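Local structure of fusarinine C esterase sidJ (Aspergillus fumigatus, 6GUP) at residues L72-S77 / T90-Q95; G84-D89 / P246-L251. The protein hydrolyses the ester bonds of the fungal siderophore fusarinine C, releasing fusarinine and iron, but leaves triacetylfusarinine C uncleaved. All blocks are in the same frame, centred on the assembly; numbering follows the deposited sequence.

Interaction 1: residues L72-S77 / T90-Q95; sequences LTLTSS and TNEIAQ
Leu74 and Glu92 mark the closest backbone approach, their CA atoms 6.5 Å apart, where the chain leaving strand 67-72 turns into the short helix 75-78 and passes one flank of helix 86-108. The turn is held from within by a nearly straight bond from Leu74 N to Ser77 OG. Glu92 carries the contact. Its CG lies anti to its own carbonyl carbon (chi1 -69°) and the chain is extended beyond it. The Glu92 and Thr75 side chains cross at about a right angle, and the carboxylate grips Thr75 twice: Thr75 N donates to Glu92 OE1 at 2.9 Å, and Thr75 OG1 donates to Glu92 OE2 at 2.6 Å. Both donors sit on the syn side of their oxygens, 25° and 19° out of the carboxylate plane. Water 1 donates to Glu92 OE1 as well, at 2.7 Å, and accepts from Ser76 N at 3.0 Å, which extends the grip to the next amide. Beside this polar patch, Leu74 CB lies 3.4 Å from Glu92 OE1, while Leu74 CD2 reaches back to Ile93 CG1 at 4.1 Å. Ile93 also packs on Val42 of the central sheet and on Cys128 and Tyr132 of helix 125-134, so the apolar side of the contact continues to the sheet and that helix of the alpha/beta-hydrolase fold. With two donors from one residue fixing both oxygens, the buried carboxylate is held against rotation; three bonds, the water's included, probably favour its charged form.

Interaction 2: residues G84-D89 / P246-L251; sequences GHLDRD and PSEDDL
Gly84 and Glu248 bring the two segments together, the glycine CA lying 3.2 Å from Glu248 OE1. Gly84 has a positive phi (77°), a conformation that suits glycine, in the turn that leads into helix 86-108. At His85 the backbone N makes a weak, bent bond to the same Glu248 OE1, 3.3 Å long with an angle of 128° at the hydrogen. His85 CE1 lies 3.3 Å from Asp249 OD1; the two side chains cross at about a right angle, with ring and carboxylate planes 39° apart. The other oxygen of that carboxylate, Asp249 OD2, forms a salt bridge with Arg233. Arg233, of helix 231-238, also touches the His85 side chain. This meeting joins the first turn of a helix flanking the central sheet of the alpha/beta-hydrolase fold to the irregular loop between helices 231-238 and 258-262, far along the chain. Leu86 supplies the apolar part. Its side chain and that of Glu248 slide past each other in opposite directions, Leu86 CD1 coming within 3.6 Å of Glu248 CG. Glu248 CG is anti to its backbone N and the chain is extended beyond it, carrying the carboxylate toward Gly84 and His85. Leu86 CD1 also packs on Leu251 CD1 at 4.3 Å, and Leu86 touches Gln127 and His131 of helix 125-134. Asp87 turns its OD1 to a hydrogen bond with His131 NE2, that oxygen lying 4.7 Å from the like-charged Glu248 OE2.

How the interactions relate
Both interactions use helix 86-108: interaction 2 at its first turn, interaction 1 just beyond, their centres about 13 Å apart. They meet at Ser76, whose OG lies 2.5 Å from Asp89 OD1 and 3.0 Å from Arg88 NH2, probable hydrogen bonds both, and packs at 3.5 Å on His85 CB. Arg88 NE also lies 3.5 Å from Thr75 CB, so the turn gripped by Glu92 in interaction 1 rests on the helix start that faces 246-251 in interaction 2. The side chains of Leu74 and Leu86 lie near, without touching, residues of a probable nucleophile elbow at Gly121, Ser123 and Gly125, whose serine could form a triad with His327 and Asp286.

Interaction 1: residues L72-S77 / T90-Q95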
# COMPACT_ATOMS: atom_id res chain seq x y z
N LEU A 72 -0.92 7.02 6.72
CA LEU A 72 -0.97 7.24 5.27
C LEU A 72 -0.15 6.25 4.44
O LEU A 72 0.74 5.57 4.95
CB LEU A 72 -0.55 8.67 4.91
CG LEU A 72 0.94 9.01 4.74
CD1 LEU A 72 1.11 10.45 4.31
CD2 LEU A 72 1.73 8.73 6.01
N THR A 73 -0.48 6.21 3.15
CA THR A 73 0.30 5.51 2.14
C THR A 73 1.15 6.51 1.38
O THR A 73 0.75 7.65 1.16
CB THR A 73 -0.60 4.77 1.13
OG1 THR A 73 -1.47 5.70 0.47
CG2 THR A 73 -1.42 3.70 1.83
N LEU A 74 2.34 6.05 0.99
CA LEU A 74 3.25 6.79 0.12
C LEU A 74 3.47 5.91 -1.11
O LEU A 74 2.95 4.79 -1.18
CB LEU A 74 4.57 7.05 0.84
CG LEU A 74 4.49 7.70 2.23
CD1 LEU A 74 5.82 7.58 2.96
CD2 LEU A 74 4.06 9.16 2.13
N THR A 75 4.22 6.41 -2.09
CA THR A 75 4.66 5.57 -3.21
C THR A 75 5.66 4.52 -2.71
O THR A 75 5.67 3.39 -3.19
CB THR A 75 5.31 6.42 -4.33
OG1 THR A 75 4.37 7.40 -4.79
CG2 THR A 75 5.74 5.54 -5.52
N SER A 76 6.48 4.90 -1.73
CA SER A 76 7.43 3.99 -1.09
C SER A 76 6.79 2.88 -0.25
O SER A 76 7.45 1.89 0.06
CB SER A 76 8.40 4.79 -0.22
OG SER A 76 9.10 5.73 -1.01
N SER A 77 5.52 3.05 0.14
CA SER A 77 4.72 1.96 0.71
C SER A 77 4.64 0.77 -0.25
O SER A 77 4.76 -0.38 0.17
CB SER A 77 3.30 2.42 1.04
OG SER A 77 3.31 3.58 1.86
N THR A 90 8.85 12.74 1.30
CA THR A 90 8.71 14.08 1.85
C THR A 90 7.67 14.94 1.11
O THR A 90 6.88 15.65 1.74
CB THR A 90 10.10 14.76 1.89
OG1 THR A 90 10.88 14.17 2.94
CG2 THR A 90 9.99 16.22 2.14
N ASN A 91 7.67 14.88 -0.23
CA ASN A 91 6.69 15.61 -1.04
C ASN A 91 5.26 15.14 -0.78
O ASN A 91 4.34 15.95 -0.71
CB ASN A 91 6.99 15.45 -2.54
CG ASN A 91 8.30 16.11 -2.96
OD1 ASN A 91 9.06 15.54 -3.74
ND2 ASN A 91 8.55 17.32 -2.47
N GLU A 92 5.10 13.83 -0.65
CA GLU A 92 3.78 13.22 -0.42
C GLU A 92 3.26 13.46 1.00
O GLU A 92 2.06 13.63 1.19
CB GLU A 92 3.83 11.73 -0.76
CG GLU A 92 3.99 11.49 -2.26
CD GLU A 92 4.40 10.08 -2.63
OE1 GLU A 92 4.62 9.24 -1.73
OE2 GLU A 92 4.52 9.82 -3.84
N ILE A 93 4.17 13.48 1.98
CA ILE A 93 3.82 13.89 3.34
C ILE A 93 3.32 15.34 3.33
O ILE A 93 2.29 15.64 3.93
CB ILE A 93 5.02 13.73 4.32
CG1 ILE A 93 5.27 12.24 4.58
CG2 ILE A 93 4.76 14.44 5.64
CD1 ILE A 93 6.63 11.92 5.18
N ALA A 94 4.05 16.22 2.64
CA ALA A 94 3.66 17.63 2.50
C ALA A 94 2.28 17.79 1.85
O ALA A 94 1.49 18.64 2.28
CB ALA A 94 4.71 18.39 1.70
N GLN A 95 2.01 16.98 0.82
CA GLN A 95 0.68 16.94 0.19
C GLN A 95 -0.41 16.46 1.15
O GLN A 95 -1.51 17.01 1.17
CB GLN A 95 0.69 16.06 -1.07
CG GLN A 95 1.35 16.72 -2.27
CD GLN A 95 1.45 15.80 -3.47
OE1 GLN A 95 1.94 14.67 -3.36
NE2 GLN A 95 1.00 16.27 -4.62
O HOH W 1 6.97 7.86 -1.63

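Interaction 2: residues G84-D89 / P246-L251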
# COMPACT_ATOMS: atom_id res chain seq x y z
N GLY A 84 16.85 6.18 -2.88
CA GLY A 84 16.56 7.53 -3.34
C GLY A 84 15.08 7.83 -3.23
O GLY A 84 14.49 8.42 -4.13
N HIS A 85 14.49 7.42 -2.10
CA HIS A 85 13.04 7.48 -1.89
C HIS A 85 12.58 8.60 -0.94
O HIS A 85 11.40 8.97 -0.97
CB HIS A 85 12.52 6.12 -1.40
CG HIS A 85 12.87 5.81 0.02
ND1 HIS A 85 14.05 5.18 0.38
CD2 HIS A 85 12.20 6.03 1.17
CE1 HIS A 85 14.08 5.04 1.69
NE2 HIS A 85 12.97 5.54 2.19
N LEU A 86 13.48 9.12 -0.11
CA LEU A 86 13.11 10.10 0.92
C LEU A 86 12.60 11.44 0.38
O LEU A 86 11.74 12.06 1.02
CB LEU A 86 14.26 10.34 1.91
CG LEU A 86 14.58 9.27 2.96
CD1 LEU A 86 15.67 9.78 3.89
CD2 LEU A 86 13.35 8.88 3.76
N ASP A 87 13.12 11.88 -0.76
CA ASP A 87 12.64 13.13 -1.39
C ASP A 87 11.17 13.03 -1.81
O ASP A 87 10.40 13.96 -1.58
CB ASP A 87 13.50 13.51 -2.61
CG ASP A 87 14.83 14.16 -2.22
OD1 ASP A 87 15.03 14.53 -1.04
OD2 ASP A 87 15.69 14.30 -3.12
N ARG A 88 10.80 11.91 -2.43
CA ARG A 88 9.42 11.67 -2.85
C ARG A 88 8.48 11.45 -1.65
O ARG A 88 7.35 11.94 -1.66
CB ARG A 88 9.36 10.46 -3.77
CG ARG A 88 8.03 10.25 -4.48
CD ARG A 88 8.09 8.98 -5.31
NE ARG A 88 8.46 7.83 -4.48
CZ ARG A 88 9.10 6.73 -4.89
NH1 ARG A 88 9.48 6.57 -6.16
NH2 ARG A 88 9.37 5.77 -4.00
N ASP A 89 8.95 10.71 -0.65
CA ASP A 89 8.24 10.53 0.62
C ASP A 89 7.86 11.87 1.23
O ASP A 89 6.71 12.10 1.61
CB ASP A 89 9.12 9.79 1.64
CG ASP A 89 9.20 8.31 1.38
OD1 ASP A 89 8.89 7.87 0.25
OD2 ASP A 89 9.57 7.57 2.32
N PRO A 246 27.89 9.69 4.87
CA PRO A 246 27.01 8.51 4.76
C PRO A 246 25.95 8.58 3.65
O PRO A 246 25.85 9.58 2.94
CB PRO A 246 26.31 8.49 6.12
CG PRO A 246 26.18 9.93 6.45
CD PRO A 246 27.47 10.53 6.00
N SER A 247 25.16 7.51 3.53
CA SER A 247 24.06 7.43 2.56
C SER A 247 22.81 8.18 3.03
O SER A 247 22.75 8.66 4.16
CB SER A 247 23.71 5.96 2.28
OG SER A 247 23.07 5.35 3.39
N GLU A 248 21.82 8.27 2.14
CA GLU A 248 20.54 8.93 2.42
C GLU A 248 19.81 8.32 3.62
O GLU A 248 19.27 9.05 4.46
CB GLU A 248 19.63 8.86 1.17
CG GLU A 248 18.24 9.45 1.35
CD GLU A 248 17.37 9.29 0.12
OE1 GLU A 248 17.03 8.13 -0.20
OE2 GLU A 248 17.02 10.31 -0.50
N ASP A 249 19.80 6.99 3.69
CA ASP A 249 19.13 6.26 4.77
C ASP A 249 19.85 6.38 6.10
O ASP A 249 19.21 6.43 7.16
CB ASP A 249 18.99 4.77 4.42
CG ASP A 249 18.16 4.53 3.18
OD1 ASP A 249 17.17 5.25 2.96
OD2 ASP A 249 18.49 3.60 2.41
N ASP A 250 21.19 6.44 6.05
CA ASP A 250 22.02 6.39 7.25
C ASP A 250 22.05 7.73 7.99
O ASP A 250 23.04 8.46 7.97
CB ASP A 250 23.43 5.90 6.88
CG ASP A 250 24.26 5.51 8.09
OD1 ASP A 250 23.67 5.18 9.15
OD2 ASP A 250 25.50 5.51 7.99
N LEU A 251 20.93 8.04 8.65
CA LEU A 251 20.77 9.26 9.45
C LEU A 251 21.06 9.04 10.93
O LEU A 251 21.46 9.98 11.63
CB LEU A 251 19.35 9.81 9.29
CG LEU A 251 18.93 10.26 7.89
CD1 LEU A 251 17.42 10.44 7.80
CD2 LEU A 251 19.64 11.55 7.49